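Local coordinates for protein minor fimbrium subunit Mfa5 (Porphyromonas gingivalis ATCC 33277, PDB 6TO1) that serves as an accessory subunit of the minor fimbriae, surface pili that mediate biofilm formation and adhesion to host cells and other bacteria, at residues I132-S137 with T202-T207; D235-E240 with F339-A344. One frame throughout, in Å; residues are numbered along the deposited sequence.

Contact 1 (I132-S137 with T202-T207); sequences IDQSSS and TPIWGT. With MG (magnesium ion), chain B; PO4 (phosphate ion), chain C.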
ATOM      1  N   ILE A 132      13.825 -30.384   9.926  1.00 18.54           N
ATOM      2  CA  ILE A 132      15.248 -30.711   9.862  1.00 17.08           C
ATOM      3  C   ILE A 132      15.466 -32.198  10.142  1.00 17.86           C
ATOM      4  O   ILE A 132      15.062 -32.712  11.187  1.00 18.49           O
ATOM      5  CB  ILE A 132      16.092 -29.842  10.818  1.00 19.44           C
ATOM      6  CG1 ILE A 132      15.736 -28.359  10.636  1.00 24.78           C
ATOM      7  CG2 ILE A 132      17.599 -30.063  10.573  1.00 19.01           C
ATOM      8  CD1 ILE A 132      16.604 -27.389  11.436  1.00 22.83           C
ATOM      9  N   ASP A 133      16.140 -32.860   9.195  1.00 17.78           N
ATOM     10  CA  ASP A 133      16.631 -34.238   9.272  1.00 16.95           C
ATOM     11  C   ASP A 133      17.769 -34.322  10.283  1.00 18.57           C
ATOM     12  O   ASP A 133      18.816 -33.711  10.071  1.00 21.55           O
ATOM     13  CB  ASP A 133      17.086 -34.563   7.854  1.00 18.57           C
ATOM     14  CG  ASP A 133      17.590 -35.967   7.651  1.00 19.01           C
ATOM     15  OD1 ASP A 133      17.854 -36.726   8.608  1.00 18.42           O
ATOM     16  OD2 ASP A 133      17.749 -36.297   6.458  1.00 18.04           O
ATOM     17  N   GLN A 134      17.554 -35.018  11.408  1.00 19.37           N
ATOM     18  CA  GLN A 134      18.635 -35.336  12.349  1.00 21.21           C
ATOM     19  C   GLN A 134      18.910 -36.840  12.386  1.00 21.19           C
ATOM     20  O   GLN A 134      19.241 -37.405  13.438  1.00 21.95           O
ATOM     21  CB  GLN A 134      18.336 -34.792  13.761  1.00 19.87           C
ATOM     22  CG  GLN A 134      17.147 -35.365  14.478  1.00 18.72           C
ATOM     23  CD  GLN A 134      17.116 -34.997  15.983  1.00 21.16           C
ATOM     24  OE1 GLN A 134      17.662 -33.981  16.406  1.00 24.69           O
ATOM     25  NE2 GLN A 134      16.479 -35.836  16.777  1.00 22.52           N
ATOM     26  N   SER A 135      18.757 -37.508  11.245  1.00 18.92           N
ATOM     27  CA  SER A 135      18.986 -38.947  11.164  1.00 17.94           C
ATOM     28  C   SER A 135      20.478 -39.247  11.224  1.00 16.10           C
ATOM     29  O   SER A 135      21.315 -38.373  11.052  1.00 21.46           O
ATOM     30  CB  SER A 135      18.385 -39.518   9.873  1.00 22.20           C
ATOM     31  OG  SER A 135      19.093 -39.028   8.750  1.00 17.41           O
ATOM     32  N   SER A 136      20.810 -40.523  11.441  1.00 21.37           N
ATOM     33  CA  SER A 136      22.213 -40.902  11.643  1.00 22.66           C
ATOM     34  C   SER A 136      23.068 -40.655  10.405  1.00 24.72           C
ATOM     35  O   SER A 136      24.273 -40.375  10.529  1.00 23.41           O
ATOM     36  CB  SER A 136      22.273 -42.374  12.112  1.00 22.66           C
ATOM     37  OG  SER A 136      22.289 -43.272  11.027  1.00 26.48           O
ATOM     38  N   SER A 137      22.475 -40.662   9.203  1.00 19.12           N
ATOM     39  CA  SER A 137      23.253 -40.344   8.013  1.00 21.34           C
ATOM     40  C   SER A 137      23.746 -38.906   8.005  1.00 23.53           C
ATOM     41  O   SER A 137      24.649 -38.582   7.210  1.00 21.19           O
ATOM     42  CB  SER A 137      22.410 -40.612   6.756  1.00 22.02           C
ATOM     43  OG  SER A 137      21.285 -39.733   6.748  1.00 20.07           O
ATOM     44  N   THR A 202      20.596 -33.715  17.267  1.00 25.98           N
ATOM     45  CA  THR A 202      21.565 -34.761  17.505  1.00 30.39           C
ATOM     46  C   THR A 202      21.226 -35.962  16.634  1.00 22.75           C
ATOM     47  O   THR A 202      20.038 -36.255  16.439  1.00 24.08           O
ATOM     48  CB  THR A 202      21.544 -35.137  18.995  1.00 31.40           C
ATOM     49  OG1 THR A 202      22.676 -35.941  19.318  1.00 36.71           O
ATOM     50  CG2 THR A 202      20.282 -35.893  19.312  1.00 24.72           C
ATOM     51  N   PRO A 203      22.217 -36.659  16.095  1.00 25.33           N
ATOM     52  CA  PRO A 203      21.913 -37.734  15.126  1.00 23.77           C
ATOM     53  C   PRO A 203      21.314 -38.967  15.782  1.00 29.62           C
ATOM     54  O   PRO A 203      21.871 -39.516  16.731  1.00 27.28           O
ATOM     55  CB  PRO A 203      23.274 -38.048  14.491  1.00 26.52           C
ATOM     56  CG  PRO A 203      24.200 -36.954  14.911  1.00 33.51           C
ATOM     57  CD  PRO A 203      23.664 -36.377  16.186  1.00 28.84           C
ATOM     58  N   ILE A 204      20.187 -39.431  15.231  1.00 23.52           N
ATOM     59  CA  ILE A 204      19.462 -40.589  15.723  1.00 21.06           C
ATOM     60  C   ILE A 204      19.100 -41.444  14.514  1.00 20.65           C
ATOM     61  O   ILE A 204      18.775 -40.907  13.454  1.00 18.24           O
ATOM     62  CB  ILE A 204      18.196 -40.185  16.510  1.00 20.78           C
ATOM     63  CG1 ILE A 204      18.587 -39.393  17.759  1.00 29.18           C
ATOM     64  CG2 ILE A 204      17.374 -41.393  16.869  1.00 23.03           C
ATOM     65  CD1 ILE A 204      17.405 -38.833  18.535  1.00 37.78           C
ATOM     66  N   TRP A 205      19.155 -42.766  14.664  1.00 22.16           N
ATOM     67  CA  TRP A 205      18.898 -43.643  13.523  1.00 23.55           C
ATOM     68  C   TRP A 205      17.519 -43.373  12.915  1.00 23.41           C
ATOM     69  O   TRP A 205      16.547 -43.089  13.616  1.00 21.40           O
ATOM     70  CB  TRP A 205      18.999 -45.145  13.926  1.00 22.79           C
ATOM     71  CG  TRP A 205      18.004 -45.610  14.975  1.00 23.07           C
ATOM     72  CD1 TRP A 205      18.176 -45.629  16.350  1.00 23.22           C
ATOM     73  CD2 TRP A 205      16.672 -46.121  14.745  1.00 22.73           C
ATOM     74  NE1 TRP A 205      17.032 -46.091  16.961  1.00 27.16           N
ATOM     75  CE2 TRP A 205      16.107 -46.419  16.002  1.00 25.00           C
ATOM     76  CE3 TRP A 205      15.920 -46.365  13.601  1.00 22.21           C
ATOM     77  CZ2 TRP A 205      14.819 -46.916  16.140  1.00 25.97           C
ATOM     78  CZ3 TRP A 205      14.635 -46.847  13.744  1.00 21.44           C
ATOM     79  CH2 TRP A 205      14.104 -47.133  15.000  1.00 24.98           C
ATOM     80  N   GLY A 206      17.432 -43.533  11.592  1.00 20.52           N
ATOM     81  CA  GLY A 206      16.147 -43.525  10.923  1.00 21.59           C
ATOM     82  C   GLY A 206      15.875 -42.199  10.240  1.00 19.32           C
ATOM     83  O   GLY A 206      16.163 -41.158  10.812  1.00 18.43           O
ATOM     84  N   THR A 207      15.315 -42.218   9.033  1.00 16.94           N
ATOM     85  CA  THR A 207      15.042 -40.989   8.286  1.00 16.98           C
ATOM     86  C   THR A 207      13.586 -41.017   7.815  1.00 17.48           C
ATOM     87  O   THR A 207      13.285 -41.396   6.674  1.00 19.62           O
ATOM     88  CB  THR A 207      16.024 -40.826   7.120  1.00 18.39           C
ATOM     89  OG1 THR A 207      17.391 -40.961   7.563  1.00 17.63           O
ATOM     90  CG2 THR A 207      15.833 -39.478   6.445  1.00 17.54           C
TER
HETATM   91 MG    MG B1101      19.297 -40.303   7.117  1.00 19.27          MG
HETATM   92  P   PO4 C1102      19.578 -43.168   8.632  1.00 20.59           P
HETATM   93  O1  PO4 C1102      19.789 -43.397  10.140  1.00 20.91           O
HETATM   94  O2  PO4 C1102      18.142 -43.514   8.264  1.00 20.30           O
HETATM   95  O3  PO4 C1102      20.499 -44.132   7.908  1.00 23.39           O
HETATM   96  O4  PO4 C1102      19.967 -41.794   8.236  1.00 19.73           O
HETATM   97  O   HOH W   1      18.820 -38.726   5.928  1.00 19.53           O
HETATM   98  O   HOH W   2      19.381 -41.402   5.326  1.00 18.57           O
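Ser-135 and Thr-207 meet at a magnesium ion: Ser-135 OG and Thr-207 OG1 each lie 2.1 Å from the magnesium ion. With Ser-135 OG only 2.8 Å from Thr-207 OG1, the two oxygens are neighbouring corners of its shell rather than partners in a bond. Ser-137 OG, phosphate O4 and two waters complete six oxygen ligands. Thr-207 OG1, set beside its backbone N (chi1 -51°), also donates to phosphate O2, while Thr-207 CG2 lies 3.7 Å from Asp-133 OD2. The phosphate, probably from the crystallisation liquor, bridges the segments through O1, which accepts from Gly-206 N at 2.8 Å and from Ser-136 OG at 2.7 Å; Ser-137 N donates to O4. This is the metal-ion-dependent adhesion site (MIDAS) of a von Willebrand factor A domain, with the DxSxS sequence running from Asp-133 to Ser-137 as strand 126-133 gives way to its loop. In such domains an acidic ligand group commonly takes the metal position that phosphate O4 fills here. Behind the metal stands Asp-133, a second-shell residue. Its OD1 accepts from Ser-135 OG through the syn lone pair and from Ser-135 N, closing an Asx turn, and its OD2 accepts from water 1; both carboxylate oxygens thereby steady metal ligands. Ser-137 OG has its own second-shell partner, Asp-235. Further out, Gln-134 joins the two segments by two hydrogen bonds. Its carbonyl O accepts from Ile-204 N at 2.9 Å, within a single beta bridge between Ser-135 and Ile-204. Extended beyond CG, its side chain brings OE1 to Thr-202 N at 3.1 Å, the donor standing 54° out of the amide plane. It lies beside the Ile-204 side chain, pointing the same way, and NE2 hydrogen-bonds to Asp-178 OD2.

Contact 2 (D235-E240 with F339-A344); sequences DGLATE and FPCNAA. With PO4 (phosphate ion), chain C.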
ATOM      1  N   ASP A 235      19.489 -34.719   3.995  1.00 17.81           N
ATOM      2  CA  ASP A 235      20.422 -35.190   2.977  1.00 19.21           C
ATOM      3  C   ASP A 235      19.721 -35.964   1.868  1.00 20.26           C
ATOM      4  O   ASP A 235      20.375 -36.320   0.884  1.00 19.97           O
ATOM      5  CB  ASP A 235      21.569 -36.017   3.563  1.00 21.88           C
ATOM      6  CG  ASP A 235      21.126 -37.298   4.225  1.00 24.63           C
ATOM      7  OD1 ASP A 235      20.115 -37.931   3.798  1.00 19.64           O
ATOM      8  OD2 ASP A 235      21.826 -37.683   5.199  1.00 21.94           O
ATOM      9  N   GLY A 236      18.416 -36.208   1.989  1.00 18.03           N
ATOM     10  CA  GLY A 236      17.602 -36.633   0.862  1.00 17.62           C
ATOM     11  C   GLY A 236      17.320 -38.118   0.769  1.00 17.59           C
ATOM     12  O   GLY A 236      16.511 -38.529  -0.087  1.00 22.17           O
ATOM     13  N   LEU A 237      17.972 -38.944   1.565  1.00 15.47           N
ATOM     14  CA  LEU A 237      17.730 -40.382   1.507  1.00 14.70           C
ATOM     15  C   LEU A 237      16.765 -40.808   2.608  1.00 18.60           C
ATOM     16  O   LEU A 237      17.177 -41.151   3.720  1.00 20.37           O
ATOM     17  CB  LEU A 237      19.054 -41.137   1.597  1.00 18.26           C
ATOM     18  CG  LEU A 237      18.934 -42.651   1.420  1.00 23.31           C
ATOM     19  CD1 LEU A 237      18.329 -42.932   0.026  1.00 22.16           C
ATOM     20  CD2 LEU A 237      20.228 -43.398   1.607  1.00 26.78           C
ATOM     21  N   ALA A 238      15.465 -40.827   2.295  1.00 17.23           N
ATOM     22  CA  ALA A 238      14.484 -41.281   3.270  1.00 17.55           C
ATOM     23  C   ALA A 238      14.605 -42.787   3.467  1.00 17.57           C
ATOM     24  O   ALA A 238      14.845 -43.539   2.521  1.00 18.17           O
ATOM     25  CB  ALA A 238      13.062 -40.892   2.836  1.00 18.23           C
ATOM     26  N   THR A 239      14.446 -43.228   4.708  1.00 16.72           N
ATOM     27  CA  THR A 239      14.578 -44.635   5.017  1.00 15.97           C
ATOM     28  C   THR A 239      13.439 -45.185   5.871  1.00 18.41           C
ATOM     29  O   THR A 239      13.483 -46.363   6.244  1.00 20.03           O
ATOM     30  CB  THR A 239      15.912 -44.910   5.739  1.00 20.32           C
ATOM     31  OG1 THR A 239      15.960 -44.171   6.964  1.00 20.05           O
ATOM     32  CG2 THR A 239      17.104 -44.558   4.867  1.00 18.40           C
ATOM     33  N   GLU A 240      12.447 -44.372   6.213  1.00 16.62           N
ATOM     34  CA  GLU A 240      11.302 -44.789   7.022  1.00 17.90           C
ATOM     35  C   GLU A 240      10.047 -44.135   6.469  1.00 16.38           C
ATOM     36  O   GLU A 240      10.112 -43.044   5.892  1.00 16.81           O
ATOM     37  CB  GLU A 240      11.453 -44.377   8.490  1.00 17.84           C
ATOM     38  CG  GLU A 240      12.745 -44.869   9.148  1.00 17.75           C
ATOM     39  CD  GLU A 240      12.596 -46.212   9.835  1.00 21.79           C
ATOM     40  OE1 GLU A 240      11.473 -46.766   9.882  1.00 20.13           O
ATOM     41  OE2 GLU A 240      13.628 -46.740  10.321  1.00 22.85           O
ATOM     42  N   PHE A 339       9.151 -47.575  -0.617  1.00 14.21           N
ATOM     43  CA  PHE A 339      10.161 -46.653  -1.122  1.00 14.98           C
ATOM     44  C   PHE A 339       9.972 -45.335  -0.385  1.00 14.79           C
ATOM     45  O   PHE A 339       9.223 -44.456  -0.840  1.00 16.31           O
ATOM     46  CB  PHE A 339      10.003 -46.523  -2.637  1.00 15.92           C
ATOM     47  CG  PHE A 339      11.004 -45.618  -3.309  1.00 17.43           C
ATOM     48  CD1 PHE A 339      12.228 -45.319  -2.732  1.00 15.75           C
ATOM     49  CD2 PHE A 339      10.700 -45.086  -4.540  1.00 16.00           C
ATOM     50  CE1 PHE A 339      13.121 -44.485  -3.365  1.00 16.32           C
ATOM     51  CE2 PHE A 339      11.577 -44.257  -5.195  1.00 15.18           C
ATOM     52  CZ  PHE A 339      12.797 -43.947  -4.605  1.00 15.54           C
ATOM     53  N   PRO A 340      10.599 -45.175   0.785  1.00 16.95           N
ATOM     54  CA  PRO A 340      10.335 -43.961   1.582  1.00 18.56           C
ATOM     55  C   PRO A 340      10.574 -42.646   0.876  1.00 15.36           C
ATOM     56  O   PRO A 340       9.855 -41.677   1.174  1.00 17.91           O
ATOM     57  CB  PRO A 340      11.259 -44.147   2.802  1.00 12.19           C
ATOM     58  CG  PRO A 340      11.170 -45.614   3.051  1.00 17.29           C
ATOM     59  CD  PRO A 340      11.200 -46.237   1.633  1.00 16.71           C
ATOM     60  N   CYS A 341      11.524 -42.552  -0.063  1.00 15.35           N
ATOM     61  CA  CYS A 341      11.686 -41.301  -0.775  1.00 13.99           C
ATOM     62  C   CYS A 341      10.406 -40.933  -1.528  1.00 16.30           C
ATOM     63  O   CYS A 341      10.001 -39.768  -1.552  1.00 15.59           O
ATOM     64  CB  CYS A 341      12.850 -41.366  -1.761  1.00 18.05           C
ATOM     65  SG  CYS A 341      14.517 -41.316  -1.106  1.00 18.36           S
ATOM     66  N   ASN A 342       9.769 -41.919  -2.165  1.00 17.13           N
ATOM     67  CA  ASN A 342       8.506 -41.679  -2.855  1.00 18.74           C
ATOM     68  C   ASN A 342       7.380 -41.390  -1.866  1.00 15.72           C
ATOM     69  O   ASN A 342       6.525 -40.565  -2.139  1.00 14.96           O
ATOM     70  CB  ASN A 342       8.138 -42.893  -3.725  1.00 17.94           C
ATOM     71  CG  ASN A 342       8.397 -42.651  -5.219  1.00 17.69           C
ATOM     72  OD1 ASN A 342       9.016 -41.655  -5.606  1.00 15.07           O
ATOM     73  ND2 ASN A 342       7.930 -43.562  -6.037  1.00 16.90           N
ATOM     74  N   ALA A 343       7.360 -42.051  -0.702  1.00 15.39           N
ATOM     75  CA  ALA A 343       6.335 -41.719   0.286  1.00 17.42           C
ATOM     76  C   ALA A 343       6.449 -40.262   0.747  1.00 13.57           C
ATOM     77  O   ALA A 343       5.435 -39.604   1.007  1.00 16.90           O
ATOM     78  CB  ALA A 343       6.425 -42.651   1.488  1.00 18.27           C
ATOM     79  N   ALA A 344       7.670 -39.758   0.872  1.00 14.39           N
ATOM     80  CA  ALA A 344       7.860 -38.363   1.261  1.00 17.52           C
ATOM     81  C   ALA A 344       7.422 -37.407   0.162  1.00 15.87           C
ATOM     82  O   ALA A 344       6.843 -36.356   0.451  1.00 15.59           O
ATOM     83  CB  ALA A 344       9.316 -38.129   1.628  1.00 17.65           C
TER
HETATM   84  P   PO4 C1102      19.578 -43.168   8.632  1.00 20.59           P
HETATM   85  O1  PO4 C1102      19.789 -43.397  10.140  1.00 20.91           O
HETATM   86  O2  PO4 C1102      18.142 -43.514   8.264  1.00 20.30           O
HETATM   87  O3  PO4 C1102      20.499 -44.132   7.908  1.00 23.39           O
HETATM   88  O4  PO4 C1102      19.967 -41.794   8.236  1.00 19.73           O
HETATM   89  O   HOH W   3      13.831 -44.367   0.093  1.00 15.44           O
HETATM   90  O   HOH W   4       9.739 -41.001   4.142  1.00 13.77           O
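Cys-341, in the first turn of helix 340-353, meets Gly-236 and Ala-238 of the loop 235-240. Its CB leads to SG, placed anti to its own carbonyl carbon and beside its backbone N (chi1 -74°), and the sulfur settles against the loop backbone. There SG lies 3.6 Å from Ala-238 N, which donates a weak hydrogen bond to it at an N-H...S angle of 145°. The same sulfur packs 3.6 Å from Gly-236 O and touches Leu-237 CD1 more loosely, at 4.3 Å. Ala-238 CB points at the helix and sits over the Pro-340/Cys-341 peptide, 3.6 Å from Pro-340 C, with Pro-340 CB close by. The proline ring then continues the packing along the loop: CG lies 3.6 Å from Thr-239 C, and CB approaches Glu-240 O. Two waters join the backbones beside this packing. Water 3 donates to Ala-238 O and accepts from Cys-341 N, serving an N-H in the first turn of the helix; water 4 donates to both Glu-240 O and Pro-340 O. The contact thus seats the start of a helix, with Phe-339 at the N-cap, against the loop that leaves the end of strand 227-234 in the von Willebrand factor A domain. The loop also reaches the magnesium site, where Thr-239 OG1 donates to phosphate O2 at 2.6 Å. Asp-235 OD1 closes an Asx turn by accepting from Leu-237 N. With one weak N-H...S bond as the sole direct hydrogen bond between the segments, the junction rests mainly on van der Waals packing of Pro-340, Cys-341 and Ala-238 and on two water bridges; the loop's carboxylates have their salt bridges outside it, Asp-235 with Arg-145 and Glu-240 with Arg-315.

How the contacts relate
Contact 1 closes before contact 2 opens along the chain, yet their centres lie only 13 Å apart in the same von Willebrand factor A domain. Strands 126-133 and 227-234 are parallel neighbours in the central six-stranded sheet, and the loops leaving them carry segments 132-137 and 235-240 to the magnesium site. Besides the tie between Ser-137 and Asp-235, a probable hydrogen bond joins Thr-207 N to Thr-239 OG1, 2.9 Å apart. Both contacts also hold the phosphate. Contact 1 supplies all three protein ligands of the magnesium ion, whereas contact 2 packs the adjoining loop against helix 340-353, linking the probable adhesion site to that helix.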